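Local coordinates for protein methyl-coenzyme M reductase subunit beta (Methanosarcina barkeri, PDB 1E6Y) that forms, as the beta subunit, part of the nickel enzyme that reduces methyl-coenzyme M with coenzyme B to methane in the last step of methanogenesis, at residues A52-M58 / I151-A155; G276-V280 / Y291-D295. All blocks are in the same frame, centred on the assembly; numbering follows the deposited sequence.

Interaction 1. Residues A52-M58 / I151-A155; sequences ALASGKM and IVKSA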
ATOM      1  N   ALA E  52      13.055  12.789 -24.373  1.00 12.43           N
ATOM      2  CA  ALA E  52      11.980  13.222 -23.485  1.00 12.31           C
ATOM      3  C   ALA E  52      11.795  14.738 -23.520  1.00 12.56           C
ATOM      4  O   ALA E  52      10.664  15.229 -23.557  1.00 12.43           O
ATOM      5  CB  ALA E  52      12.266  12.763 -22.061  1.00 12.46           C
ATOM      6  N   LEU E  53      12.905  15.473 -23.520  1.00 12.77           N
ATOM      7  CA  LEU E  53      12.865  16.931 -23.584  1.00 13.08           C
ATOM      8  C   LEU E  53      12.199  17.412 -24.865  1.00 13.36           C
ATOM      9  O   LEU E  53      11.360  18.311 -24.835  1.00 13.93           O
ATOM     10  CB  LEU E  53      14.278  17.510 -23.503  1.00 13.07           C
ATOM     11  CG  LEU E  53      14.943  17.511 -22.129  1.00 12.96           C
ATOM     12  CD1 LEU E  53      16.412  17.861 -22.276  1.00 12.75           C
ATOM     13  CD2 LEU E  53      14.239  18.504 -21.220  1.00 13.30           C
ATOM     14  N   ALA E  54      12.543  16.773 -25.979  1.00 13.89           N
ATOM     15  CA  ALA E  54      12.056  17.191 -27.289  1.00 14.38           C
ATOM     16  C   ALA E  54      10.577  16.875 -27.489  1.00 14.49           C
ATOM     17  O   ALA E  54       9.833  17.691 -28.033  1.00 15.09           O
ATOM     18  CB  ALA E  54      12.884  16.534 -28.387  1.00 13.85           C
ATOM     19  N   SER E  55      10.150  15.706 -27.019  1.00 14.85           N
ATOM     20  CA  SER E  55       8.807  15.207 -27.308  1.00 14.53           C
ATOM     21  C   SER E  55       7.803  15.475 -26.189  1.00 14.25           C
ATOM     22  O   SER E  55       6.595  15.403 -26.406  1.00 14.06           O
ATOM     23  CB  SER E  55       8.853  13.706 -27.594  1.00 15.13           C
ATOM     24  OG  SER E  55       9.237  12.983 -26.442  1.00 15.06           O
ATOM     25  N   GLY E  56       8.309  15.734 -24.987  1.00 13.73           N
ATOM     26  CA  GLY E  56       7.440  15.875 -23.833  1.00 13.45           C
ATOM     27  C   GLY E  56       7.013  14.536 -23.260  1.00 13.33           C
ATOM     28  O   GLY E  56       6.203  14.487 -22.334  1.00 12.64           O
ATOM     29  N   LYS E  57       7.533  13.450 -23.830  1.00 13.16           N
ATOM     30  CA  LYS E  57       7.227  12.103 -23.353  1.00 13.15           C
ATOM     31  C   LYS E  57       8.052  11.750 -22.124  1.00 12.85           C
ATOM     32  O   LYS E  57       9.200  11.310 -22.230  1.00 13.23           O
ATOM     33  CB  LYS E  57       7.466  11.076 -24.460  1.00 13.51           C
ATOM     34  CG  LYS E  57       6.387  11.077 -25.518  1.00 15.27           C
ATOM     35  CD  LYS E  57       6.633  10.025 -26.579  1.00 15.84           C
ATOM     36  CE  LYS E  57       5.482   9.979 -27.567  1.00 16.96           C
ATOM     37  NZ  LYS E  57       5.666   8.902 -28.577  1.00 18.84           N
ATOM     38  N   MET E  58       7.461  11.992 -20.958  1.00 12.47           N
ATOM     39  CA  MET E  58       8.137  11.815 -19.681  1.00 11.66           C
ATOM     40  C   MET E  58       7.097  11.537 -18.598  1.00 11.71           C
ATOM     41  O   MET E  58       5.964  12.010 -18.684  1.00 12.09           O
ATOM     42  CB  MET E  58       8.928  13.081 -19.324  1.00 12.26           C
ATOM     43  CG  MET E  58       8.082  14.356 -19.283  1.00 11.55           C
ATOM     44  SD  MET E  58       9.011  15.840 -18.841  1.00 13.88           S
ATOM     45  CE  MET E  58       9.868  16.155 -20.389  1.00 12.90           C
ATOM     46  N   ILE E 151       9.926  20.954 -16.798  1.00 11.93           N
ATOM     47  CA  ILE E 151      10.081  20.058 -17.941  1.00 11.73           C
ATOM     48  C   ILE E 151      11.465  19.403 -17.943  1.00 11.16           C
ATOM     49  O   ILE E 151      11.586  18.196 -18.164  1.00 11.10           O
ATOM     50  CB  ILE E 151       9.861  20.817 -19.281  1.00 12.65           C
ATOM     51  CG1 ILE E 151       8.451  21.418 -19.326  1.00 12.98           C
ATOM     52  CG2 ILE E 151      10.074  19.881 -20.466  1.00 12.52           C
ATOM     53  CD1 ILE E 151       7.330  20.394 -19.260  1.00 13.99           C
ATOM     54  N   VAL E 152      12.502  20.189 -17.660  1.00 10.49           N
ATOM     55  CA  VAL E 152      13.856  19.652 -17.556  1.00 11.16           C
ATOM     56  C   VAL E 152      13.948  18.665 -16.392  1.00 11.22           C
ATOM     57  O   VAL E 152      14.474  17.560 -16.542  1.00 11.59           O
ATOM     58  CB  VAL E 152      14.897  20.780 -17.353  1.00 11.48           C
ATOM     59  CG1 VAL E 152      16.271  20.186 -17.059  1.00 12.02           C
ATOM     60  CG2 VAL E 152      14.964  21.654 -18.593  1.00 12.66           C
ATOM     61  N   LYS E 153      13.344  19.034 -15.267  1.00 11.42           N
ATOM     62  CA  LYS E 153      13.386  18.213 -14.062  1.00 11.08           C
ATOM     63  C   LYS E 153      12.752  16.845 -14.295  1.00 11.07           C
ATOM     64  O   LYS E 153      13.352  15.822 -13.974  1.00 10.95           O
ATOM     65  CB  LYS E 153      12.670  18.932 -12.916  1.00 11.34           C
ATOM     66  CG  LYS E 153      12.963  18.356 -11.543  1.00 12.20           C
ATOM     67  CD  LYS E 153      11.915  17.343 -11.135  1.00 11.86           C
ATOM     68  CE  LYS E 153      12.190  16.798  -9.751  1.00 11.47           C
ATOM     69  NZ  LYS E 153      11.108  15.881  -9.314  1.00 12.08           N
ATOM     70  N   SER E 154      11.569  16.834 -14.901  1.00 11.56           N
ATOM     71  CA  SER E 154      10.838  15.590 -15.121  1.00 11.68           C
ATOM     72  C   SER E 154      11.379  14.747 -16.268  1.00 11.47           C
ATOM     73  O   SER E 154      11.120  13.545 -16.325  1.00 11.76           O
ATOM     74  CB  SER E 154       9.357  15.873 -15.353  1.00 12.68           C
ATOM     75  OG  SER E 154       8.692  16.008 -14.111  1.00 15.84           O
ATOM     76  N   ALA E 155      12.126  15.369 -17.178  1.00  9.98           N
ATOM     77  CA  ALA E 155      12.843  14.612 -18.202  1.00 10.44           C
ATOM     78  C   ALA E 155      13.821  13.656 -17.525  1.00 10.00           C
ATOM     79  O   ALA E 155      14.030  12.536 -17.990  1.00 10.33           O
ATOM     80  CB  ALA E 155      13.589  15.554 -19.139  1.00 10.21           C
TER

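Interaction 2. Residues G276-V280 / Y291-D295; sequences GIISV and YKAND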
ATOM      1  N   GLY E 276      32.600 -38.516   2.662  1.00 16.86           N
ATOM      2  CA  GLY E 276      32.171 -38.885   4.000  1.00 16.43           C
ATOM      3  C   GLY E 276      31.105 -37.967   4.575  1.00 15.68           C
ATOM      4  O   GLY E 276      30.814 -38.019   5.770  1.00 15.96           O
ATOM      5  N   ILE E 277      30.504 -37.144   3.721  1.00 15.11           N
ATOM      6  CA  ILE E 277      29.487 -36.189   4.156  1.00 14.73           C
ATOM      7  C   ILE E 277      28.160 -36.891   4.454  1.00 14.35           C
ATOM      8  O   ILE E 277      27.422 -36.473   5.346  1.00 14.34           O
ATOM      9  CB  ILE E 277      29.271 -35.085   3.090  1.00 14.91           C
ATOM     10  CG1 ILE E 277      30.564 -34.285   2.910  1.00 15.75           C
ATOM     11  CG2 ILE E 277      28.139 -34.151   3.507  1.00 14.72           C
ATOM     12  CD1 ILE E 277      30.562 -33.392   1.691  1.00 16.71           C
ATOM     13  N   ILE E 278      27.865 -37.951   3.703  1.00 14.19           N
ATOM     14  CA  ILE E 278      26.705 -38.796   3.984  1.00 14.53           C
ATOM     15  C   ILE E 278      27.085 -40.275   4.052  1.00 15.17           C
ATOM     16  O   ILE E 278      28.053 -40.709   3.423  1.00 15.93           O
ATOM     17  CB  ILE E 278      25.575 -38.610   2.928  1.00 14.39           C
ATOM     18  CG1 ILE E 278      26.033 -39.106   1.551  1.00 14.53           C
ATOM     19  CG2 ILE E 278      25.166 -37.149   2.856  1.00 14.14           C
ATOM     20  CD1 ILE E 278      24.923 -39.174   0.518  1.00 14.98           C
ATOM     21  N   SER E 279      26.337 -41.029   4.852  1.00 15.42           N
ATOM     22  CA  SER E 279      26.556 -42.463   5.020  1.00 16.16           C
ATOM     23  C   SER E 279      25.212 -43.174   5.011  1.00 16.13           C
ATOM     24  O   SER E 279      24.185 -42.569   5.316  1.00 15.87           O
ATOM     25  CB  SER E 279      27.259 -42.745   6.353  1.00 15.59           C
ATOM     26  OG  SER E 279      28.540 -42.146   6.402  1.00 19.12           O
ATOM     27  N   VAL E 280      25.224 -44.464   4.685  1.00 16.33           N
ATOM     28  CA  VAL E 280      24.034 -45.292   4.845  1.00 16.77           C
ATOM     29  C   VAL E 280      23.685 -45.364   6.329  1.00 17.40           C
ATOM     30  O   VAL E 280      24.561 -45.580   7.169  1.00 17.10           O
ATOM     31  CB  VAL E 280      24.251 -46.725   4.298  1.00 16.61           C
ATOM     32  CG1 VAL E 280      23.030 -47.596   4.592  1.00 17.18           C
ATOM     33  CG2 VAL E 280      24.505 -46.678   2.802  1.00 16.24           C
ATOM     34  N   TYR E 291      19.950 -42.831   3.722  1.00 13.73           N
ATOM     35  CA  TYR E 291      21.195 -42.176   4.105  1.00 14.08           C
ATOM     36  C   TYR E 291      20.999 -41.238   5.287  1.00 14.00           C
ATOM     37  O   TYR E 291      19.870 -40.895   5.638  1.00 14.55           O
ATOM     38  CB  TYR E 291      21.778 -41.404   2.918  1.00 13.45           C
ATOM     39  CG  TYR E 291      22.408 -42.291   1.872  1.00 13.25           C
ATOM     40  CD1 TYR E 291      21.621 -42.998   0.964  1.00 13.47           C
ATOM     41  CD2 TYR E 291      23.786 -42.499   1.848  1.00 13.74           C
ATOM     42  CE1 TYR E 291      22.187 -43.898   0.068  1.00 13.47           C
ATOM     43  CE2 TYR E 291      24.364 -43.396   0.959  1.00 13.47           C
ATOM     44  CZ  TYR E 291      23.560 -44.094   0.074  1.00 14.09           C
ATOM     45  OH  TYR E 291      24.126 -45.007  -0.782  1.00 13.91           O
ATOM     46  N   LYS E 292      22.102 -40.920   5.960  1.00 14.13           N
ATOM     47  CA  LYS E 292      22.127 -39.864   6.966  1.00 13.93           C
ATOM     48  C   LYS E 292      23.224 -38.865   6.608  1.00 14.14           C
ATOM     49  O   LYS E 292      24.230 -39.232   5.997  1.00 13.59           O
ATOM     50  CB  LYS E 292      22.393 -40.442   8.360  1.00 15.04           C
ATOM     51  CG  LYS E 292      23.739 -41.133   8.502  1.00 16.80           C
ATOM     52  CD  LYS E 292      23.930 -41.696   9.899  1.00 18.59           C
ATOM     53  CE  LYS E 292      25.171 -42.575   9.974  1.00 20.18           C
ATOM     54  NZ  LYS E 292      25.415 -43.063  11.363  1.00 21.78           N
ATOM     55  N   ALA E 293      22.985 -37.596   6.917  1.00 13.77           N
ATOM     56  CA  ALA E 293      23.995 -36.563   6.733  1.00 14.35           C
ATOM     57  C   ALA E 293      24.858 -36.463   7.988  1.00 14.65           C
ATOM     58  O   ALA E 293      24.353 -36.219   9.085  1.00 15.12           O
ATOM     59  CB  ALA E 293      23.325 -35.222   6.438  1.00 14.59           C
ATOM     60  N   ASN E 294      26.157 -36.699   7.823  1.00 14.92           N
ATOM     61  CA  ASN E 294      27.105 -36.622   8.930  1.00 15.02           C
ATOM     62  C   ASN E 294      27.462 -35.173   9.250  1.00 14.92           C
ATOM     63  O   ASN E 294      27.864 -34.855  10.371  1.00 14.82           O
ATOM     64  CB  ASN E 294      28.371 -37.410   8.592  1.00 16.49           C
ATOM     65  CG  ASN E 294      28.084 -38.870   8.285  1.00 16.91           C
ATOM     66  OD1 ASN E 294      27.402 -39.557   9.049  1.00 18.76           O
ATOM     67  ND2 ASN E 294      28.583 -39.345   7.152  1.00 17.30           N
ATOM     68  N   ASP E 295      27.359 -34.310   8.243  1.00 13.55           N
ATOM     69  CA  ASP E 295      27.498 -32.868   8.432  1.00 12.98           C
ATOM     70  C   ASP E 295      26.343 -32.227   7.679  1.00 11.71           C
ATOM     71  O   ASP E 295      26.329 -32.215   6.451  1.00 12.37           O
ATOM     72  CB  ASP E 295      28.836 -32.376   7.863  1.00 12.49           C
ATOM     73  CG  ASP E 295      29.144 -30.923   8.233  1.00 14.12           C
ATOM     74  OD1 ASP E 295      28.224 -30.080   8.239  1.00 13.29           O
ATOM     75  OD2 ASP E 295      30.330 -30.609   8.457  1.00 14.48           O
TER

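Interaction 1. Residues A52-M58 / I151-A155
Met58 reaches across to the turn of helix 149-157 that carries Ile151, Ser154 and Ala155. Its CB stands 3.7 Å from Ser154 O. CG lies between the backbone N and the carbonyl carbon (chi1 56°), and from there the chain runs on to SD, which rests 3.5 Å from Ser154 CB. A bend at chi3 (76°) then turns CE toward the Ala155 methyl and to 3.5 Å from Ile151 O and 3.7 Å from Ile151 CG2, the Met58 and Ile151 side chains crossing at about a right angle. Ile151 O is already taken by Ala155 N in the helix, and the thioether simply packs beside that bond. The arrangement is a helix end docked on a second helix within the N-terminal family region: helix 46-55 ends at Ser55, Gly56 after it takes a positive phi as the chain turns toward Met58, and the Ser55 hydroxyl accepts from Lys57 N in an ST turn. With an alanine here, Met58 would lose SD and CE, which is likely to open a gap beside Ile151 CG2, Ser154 CB and the Ala155 methyl. Leu53 comes from the helix itself, its CD2 3.7 Å from Ala155 CB and 3.9 Å from Val152 CA.

Interaction 2. Residues G276-V280 / Y291-D295
Ser279 and Lys292 form the hydrogen-bonded antiparallel pair, Lys292 N giving to Ser279 O at 2.7 Å and Ser279 N to Lys292 O at 3.0 Å. One residue beyond the strand, Asn294 N adds a bond to Ile277 O. The side-chain bonds belong to the Asn294 amide: ND2 gives one hydrogen to Ser279 OG (2.9 Å, 166°), which lies in the amide plane, and the other to Gly276 O (2.9 Å), which it meets from above the carbonyl plane. Two bonds from one nitrogen fix the turn of the amide. This is the open end of an antiparallel beta hairpin, strands 278-283 and 289-293, with Gly276 closing helix 261-274 in a Schellman motif and Asp295 capping helix 296-318. Apolar contacts gather at Tyr291. Ile278 CD1 lies 3.8 Å from Tyr291 CD2, brought there by a CG1 set between backbone N and carbonyl carbon (chi1 66°), and Val280 CG2 lies 3.8 Å from Tyr291 CE2. Ile278 also packs on Ile273 of helix 261-274 and Trp299 of helix 296-318, while Tyr291 touches Tyr2 of the gamma subunit. The carboxylate of Asp295 forms a salt bridge with Arg231.

In the fold
Interactions 1 and 2 follow one another along the chain, the first closing well before the second opens, and they sit on opposite sides of the chain's centre. Their centres are 63 Å apart and their nearest atoms about 52 Å; they share no helix, strand or sheet. Interaction 1 joins helices 46-55 and 149-157 of the N-terminal family region in a buried contact. Interaction 2 pairs the two strands at the open end of hairpin 278-283/289-293, where the chain leaves helix 261-274 and enters helix 296-318 in the C-terminal family region, at the surface. Both lie away from the coenzyme and F430 sites, interaction 1 beside a chain of another protein and interaction 2 with Tyr291 against the gamma subunit.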